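Local coordinates for dihydrodipicolinate synthase (Bacteroides thetaiotaomicron, PDB 4XKY) that catalyses the condensation of pyruvate with aspartate semialdehyde through a Schiff-base intermediate, an early step towards diaminopimelate and lysine, at the interface of chains C and A and the interface of chains C and B. Sequence-based numbering; all coordinates share one arbitrary frame. Chains: chain A/B, Dihydrodipicolinate synthase; chain C, Dihydrodipicolinate synthase.

Contact 1: the interface of chains C and A. Residues chain C 108, 110-111; chain A 52-53, 279-280.
C:Tyr110 and C:Phe111 sit on the loop after strand 102-105 of the DapA-family (beta/alpha)8 barrel, and they pack against A:Pro279 and A:Phe280. Contact of this loop with the neighbouring subunit is typical of the tight dimer of this family. There a tyrosine from this loop reaches across to the partner's active site, and C:Tyr110 probably holds that position. A:Phe280 carries much of the packing. Its ring presents one side to each aromatic residue of chain C. CE2 touches CE2 of C:Tyr110 at 3.6 Å, while CE1 meets CD1 of C:Phe111 at 3.5 Å. The rings of C:Phe111 and A:Phe280 meet edge to face, with planes 58° apart, and CD1 of A:Phe280 lies in the plane of the C:Phe111 ring at its edge. A:Pro279, which follows a cis peptide bond, covers a face of the same C:Phe111 ring. Its CB stands 3.7 Å above the ring plane of C:Phe111, displaced towards the rim, and makes a CH-pi contact. C:Phe111 reaches this place with CG anti to its backbone N (chi1 170°). The CD2/CE2 edge of C:Tyr110 faces A:Phe280, and its phenol OH reaches further, 3.3 Å from CB of A:Ser53, in the 3-10 helix 51-53, and 3.6 Å from CD of A:Pro279. CG of C:Tyr110 is turned between the backbone N and the carbonyl carbon (chi1 54°), which sends the phenol towards chain A. A leucine in place of A:Phe280 would probably lose the edge-to-face contact and leave the C:Tyr110 and C:Phe111 rings less supported and freer to turn.

Contact 2: the interface of chains C and B. Residues chain C 170, 174, 195, 198; chain B 170, 174, 195, 198.
C:Glu198 and B:Glu198 meet across a pseudo-twofold contact, each from its helix 196-201. C:Glu198 can be followed outwards. Its CB packs 4.1 Å from CB of B:Glu198. With chi1 at 81°, CG is wedged on the side of both main-chain neighbours, N and C, and the chain, extended beyond it, slants across B:Glu198. This brings CG alongside the B:Glu198 carboxylate, 3.9 Å from its CD. At the tip, OE1 lies 2.5 Å from OE1 of B:Glu198, with the carboxylate planes 81° apart. This would be a clash between two charged groups. A proton held between them is possible, but none is seen. OE2 of C:Glu198 lies beside B:Gln174, 3.5 Å from its NE2; the two side chains pass in opposite directions, with carboxylate and amide planes almost perpendicular. Water 2 joins them, 2.8 Å from the B:Gln174 amide NE2 in a nearly straight bond (164° at H), and also bonds both oxygens of C:Glu198. Water 1 repeats this link between C:Gln174 NE2 and B:Glu198, though its bond to OE2 there is weak. The two glutamines are likely to steady the carboxylates through solvent. Beside them, C:Thr170 and B:Thr170 point their side chains tip to tip at the starts of helices 170-180. Their OG1 hydroxyls share a short hydrogen bond of 2.5 Å, direction not decided, and the exact placing of both threonines is doubtful. The isoleucines flank the pair; C:Ile195 crosses B:Thr170 at about a right angle. CG2 of B:Ile195 packs 3.5 Å from CB of C:Thr170, and CG2 of C:Ile195 3.7 Å from CB of B:Thr170. The small, largely polar patch probably belongs to the looser interface joining two tight dimers into the tetramer.

Contact 1: the interface of chains C and A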
loop_
_atom_site.group_PDB
_atom_site.type_symbol
_atom_site.label_atom_id
_atom_site.label_comp_id
_atom_site.label_asym_id
_atom_site.label_seq_id
_atom_site.Cartn_x
_atom_site.Cartn_y
_atom_site.Cartn_z
ATOM N N PRO C 108 -2.600 -5.665 -17.441
ATOM C CA PRO C 108 -3.475 -6.140 -16.377
ATOM C C PRO C 108 -2.813 -5.947 -15.010
ATOM O O PRO C 108 -1.594 -6.042 -14.919
ATOM C CB PRO C 108 -3.623 -7.626 -16.700
ATOM C CG PRO C 108 -2.381 -7.975 -17.431
ATOM C CD PRO C 108 -2.108 -6.768 -18.277
ATOM N N TYR C 110 -2.216 -7.504 -12.202
ATOM C CA TYR C 110 -1.344 -8.502 -11.581
ATOM C C TYR C 110 0.029 -8.567 -12.233
ATOM O O TYR C 110 1.000 -8.973 -11.599
ATOM C CB TYR C 110 -1.999 -9.891 -11.606
ATOM C CG TYR C 110 -2.441 -10.351 -12.981
ATOM C CD1 TYR C 110 -3.760 -10.197 -13.409
ATOM C CD2 TYR C 110 -1.534 -10.933 -13.852
ATOM C CE1 TYR C 110 -4.157 -10.612 -14.674
ATOM C CE2 TYR C 110 -1.909 -11.349 -15.114
ATOM C CZ TYR C 110 -3.211 -11.192 -15.528
ATOM O OH TYR C 110 -3.515 -11.633 -16.798
ATOM N N PHE C 111 0.125 -8.169 -13.495
ATOM C CA PHE C 111 1.257 -8.625 -14.296
ATOM C C PHE C 111 2.596 -7.989 -13.933
ATOM O O PHE C 111 3.536 -8.692 -13.562
ATOM C CB PHE C 111 0.995 -8.463 -15.792
ATOM C CG PHE C 111 2.214 -8.683 -16.624
ATOM C CD1 PHE C 111 2.824 -9.926 -16.651
ATOM C CD2 PHE C 111 2.782 -7.642 -17.341
ATOM C CE1 PHE C 111 3.968 -10.138 -17.400
ATOM C CE2 PHE C 111 3.923 -7.846 -18.097
ATOM C CZ PHE C 111 4.515 -9.096 -18.130
ATOM N N GLN A 52 -7.988 -15.452 -13.990
ATOM C CA GLN A 52 -8.149 -14.117 -14.539
ATOM C C GLN A 52 -7.455 -13.972 -15.884
ATOM O O GLN A 52 -7.919 -13.213 -16.740
ATOM C CB GLN A 52 -7.720 -13.042 -13.537
ATOM C CG GLN A 52 -8.605 -12.969 -12.273
ATOM C CD GLN A 52 -10.129 -13.073 -12.524
ATOM O OE1 GLN A 52 -10.635 -14.085 -13.026
ATOM N NE2 GLN A 52 -10.871 -12.035 -12.128
ATOM N N SER A 53 -6.394 -14.739 -16.098
ATOM C CA SER A 53 -5.654 -14.605 -17.325
ATOM C C SER A 53 -6.290 -15.378 -18.511
ATOM O O SER A 53 -5.917 -15.163 -19.653
ATOM C CB SER A 53 -4.157 -14.895 -17.092
ATOM O OG SER A 53 -3.855 -16.262 -17.044
ATOM N N PRO A 279 -0.076 -13.111 -20.114
ATOM C CA PRO A 279 1.236 -12.517 -20.402
ATOM C C PRO A 279 2.422 -13.213 -19.758
ATOM O O PRO A 279 3.557 -12.807 -19.980
ATOM C CB PRO A 279 1.111 -11.113 -19.807
ATOM C CG PRO A 279 0.175 -11.279 -18.658
ATOM C CD PRO A 279 -0.818 -12.327 -19.105
ATOM N N PHE A 280 2.174 -14.224 -18.938
ATOM C CA PHE A 280 3.282 -14.941 -18.341
ATOM C C PHE A 280 3.768 -15.996 -19.335
ATOM O O PHE A 280 3.091 -16.250 -20.342
ATOM C CB PHE A 280 2.853 -15.544 -17.031
ATOM C CG PHE A 280 2.494 -14.523 -15.992
ATOM C CD1 PHE A 280 3.464 -13.663 -15.491
ATOM C CD2 PHE A 280 1.189 -14.437 -15.493
ATOM C CE1 PHE A 280 3.144 -12.721 -14.521
ATOM C CE2 PHE A 280 0.863 -13.504 -14.518
ATOM C CZ PHE A 280 1.842 -12.642 -14.034
#

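Contact 2: the interface of chains C and B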
loop_
_atom_site.group_PDB
_atom_site.type_symbol
_atom_site.label_atom_id
_atom_site.label_comp_id
_atom_site.label_asym_id
_atom_site.label_seq_id
_atom_site.Cartn_x
_atom_site.Cartn_y
_atom_site.Cartn_z
ATOM N N THR C 170 1.665 14.785 -10.964
ATOM C CA THR C 170 2.191 15.630 -12.028
ATOM C C THR C 170 3.703 15.742 -12.066
ATOM O O THR C 170 4.248 16.183 -13.066
ATOM C CB THR C 170 1.557 17.044 -12.019
ATOM O OG1 THR C 170 1.268 17.419 -10.671
ATOM C CG2 THR C 170 0.274 17.036 -12.827
ATOM N N GLN C 174 5.232 15.155 -15.749
ATOM C CA GLN C 174 6.254 16.060 -16.283
ATOM C C GLN C 174 7.530 15.270 -16.625
ATOM O O GLN C 174 8.195 15.575 -17.618
ATOM C CB GLN C 174 6.569 17.177 -15.280
ATOM C CG GLN C 174 5.475 18.222 -15.120
ATOM C CD GLN C 174 5.225 18.953 -16.422
ATOM O OE1 GLN C 174 6.164 19.403 -17.062
ATOM N NE2 GLN C 174 3.969 19.053 -16.826
ATOM N N ILE C 195 -6.573 18.991 -13.202
ATOM C CA ILE C 195 -5.213 19.391 -13.555
ATOM C C ILE C 195 -4.988 19.481 -15.071
ATOM O O ILE C 195 -3.837 19.516 -15.534
ATOM C CB ILE C 195 -4.181 18.415 -12.968
ATOM C CG1 ILE C 195 -4.475 16.971 -13.399
ATOM C CG2 ILE C 195 -4.143 18.569 -11.466
ATOM C CD1 ILE C 195 -3.342 15.995 -13.131
ATOM N N GLU C 198 -3.536 23.067 -15.979
ATOM C CA GLU C 198 -2.142 23.301 -15.664
ATOM C C GLU C 198 -1.242 22.425 -16.552
ATOM O O GLU C 198 -0.177 22.860 -16.972
ATOM C CB GLU C 198 -1.877 23.126 -14.176
ATOM C CG GLU C 198 -1.701 21.704 -13.711
ATOM C CD GLU C 198 -1.736 21.630 -12.198
ATOM O OE1 GLU C 198 -0.733 21.180 -11.592
ATOM O OE2 GLU C 198 -2.765 22.051 -11.624
ATOM N N THR B 170 -1.477 16.765 -7.776
ATOM C CA THR B 170 -1.929 18.125 -8.022
ATOM C C THR B 170 -3.450 18.251 -8.077
ATOM O O THR B 170 -3.974 19.347 -7.918
ATOM C CB THR B 170 -1.241 18.785 -9.251
ATOM O OG1 THR B 170 -1.196 17.888 -10.359
ATOM C CG2 THR B 170 0.150 19.175 -8.904
ATOM N N GLN B 174 -4.942 21.201 -5.961
ATOM C CA GLN B 174 -6.002 22.106 -6.434
ATOM C C GLN B 174 -7.260 22.074 -5.563
ATOM O O GLN B 174 -7.912 23.106 -5.383
ATOM C CB GLN B 174 -6.388 21.778 -7.876
ATOM C CG GLN B 174 -5.282 22.071 -8.870
ATOM C CD GLN B 174 -4.992 23.548 -8.952
ATOM O OE1 GLN B 174 -5.909 24.356 -9.089
ATOM N NE2 GLN B 174 -3.719 23.915 -8.869
ATOM N N ILE B 195 6.825 20.410 -10.310
ATOM C CA ILE B 195 5.467 20.937 -10.433
ATOM C C ILE B 195 5.310 22.367 -9.860
ATOM O O ILE B 195 4.184 22.878 -9.743
ATOM C CB ILE B 195 4.432 19.992 -9.762
ATOM C CG1 ILE B 195 4.830 19.614 -8.336
ATOM C CG2 ILE B 195 4.276 18.718 -10.577
ATOM C CD1 ILE B 195 3.673 19.065 -7.520
ATOM N N GLU B 198 3.914 24.953 -12.757
ATOM C CA GLU B 198 2.506 24.812 -13.105
ATOM C C GLU B 198 1.622 25.184 -11.937
ATOM O O GLU B 198 0.546 25.711 -12.149
ATOM C CB GLU B 198 2.149 23.417 -13.636
ATOM C CG GLU B 198 2.087 22.304 -12.609
ATOM C CD GLU B 198 2.077 20.924 -13.247
ATOM O OE1 GLU B 198 1.076 20.213 -13.096
ATOM O OE2 GLU B 198 3.071 20.535 -13.885
HETATM O O HOH W 1 1.585 18.479 -15.428
HETATM O O HOH W 2 -1.495 22.288 -8.871
#

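Contact 1 and contact 2 lie about 32 Å apart, measured between the centres of their C-alpha atoms, and share no residue. Chain C takes part in both, with different elements of its barrel. Contact 1 uses the loop after strand 102-105, while contact 2 uses helices 170-180 and 196-201 and the 3-10 helix 193-195. Chain C thus bridges chains A and B, as a tetramer built from two kinds of interface requires. Neither centre sits in an active site. The centre of contact 1 is about 14 Å from A:Tyr136, and that of contact 2 about 14 Å from C:Lys164, the likely Schiff-base lysine.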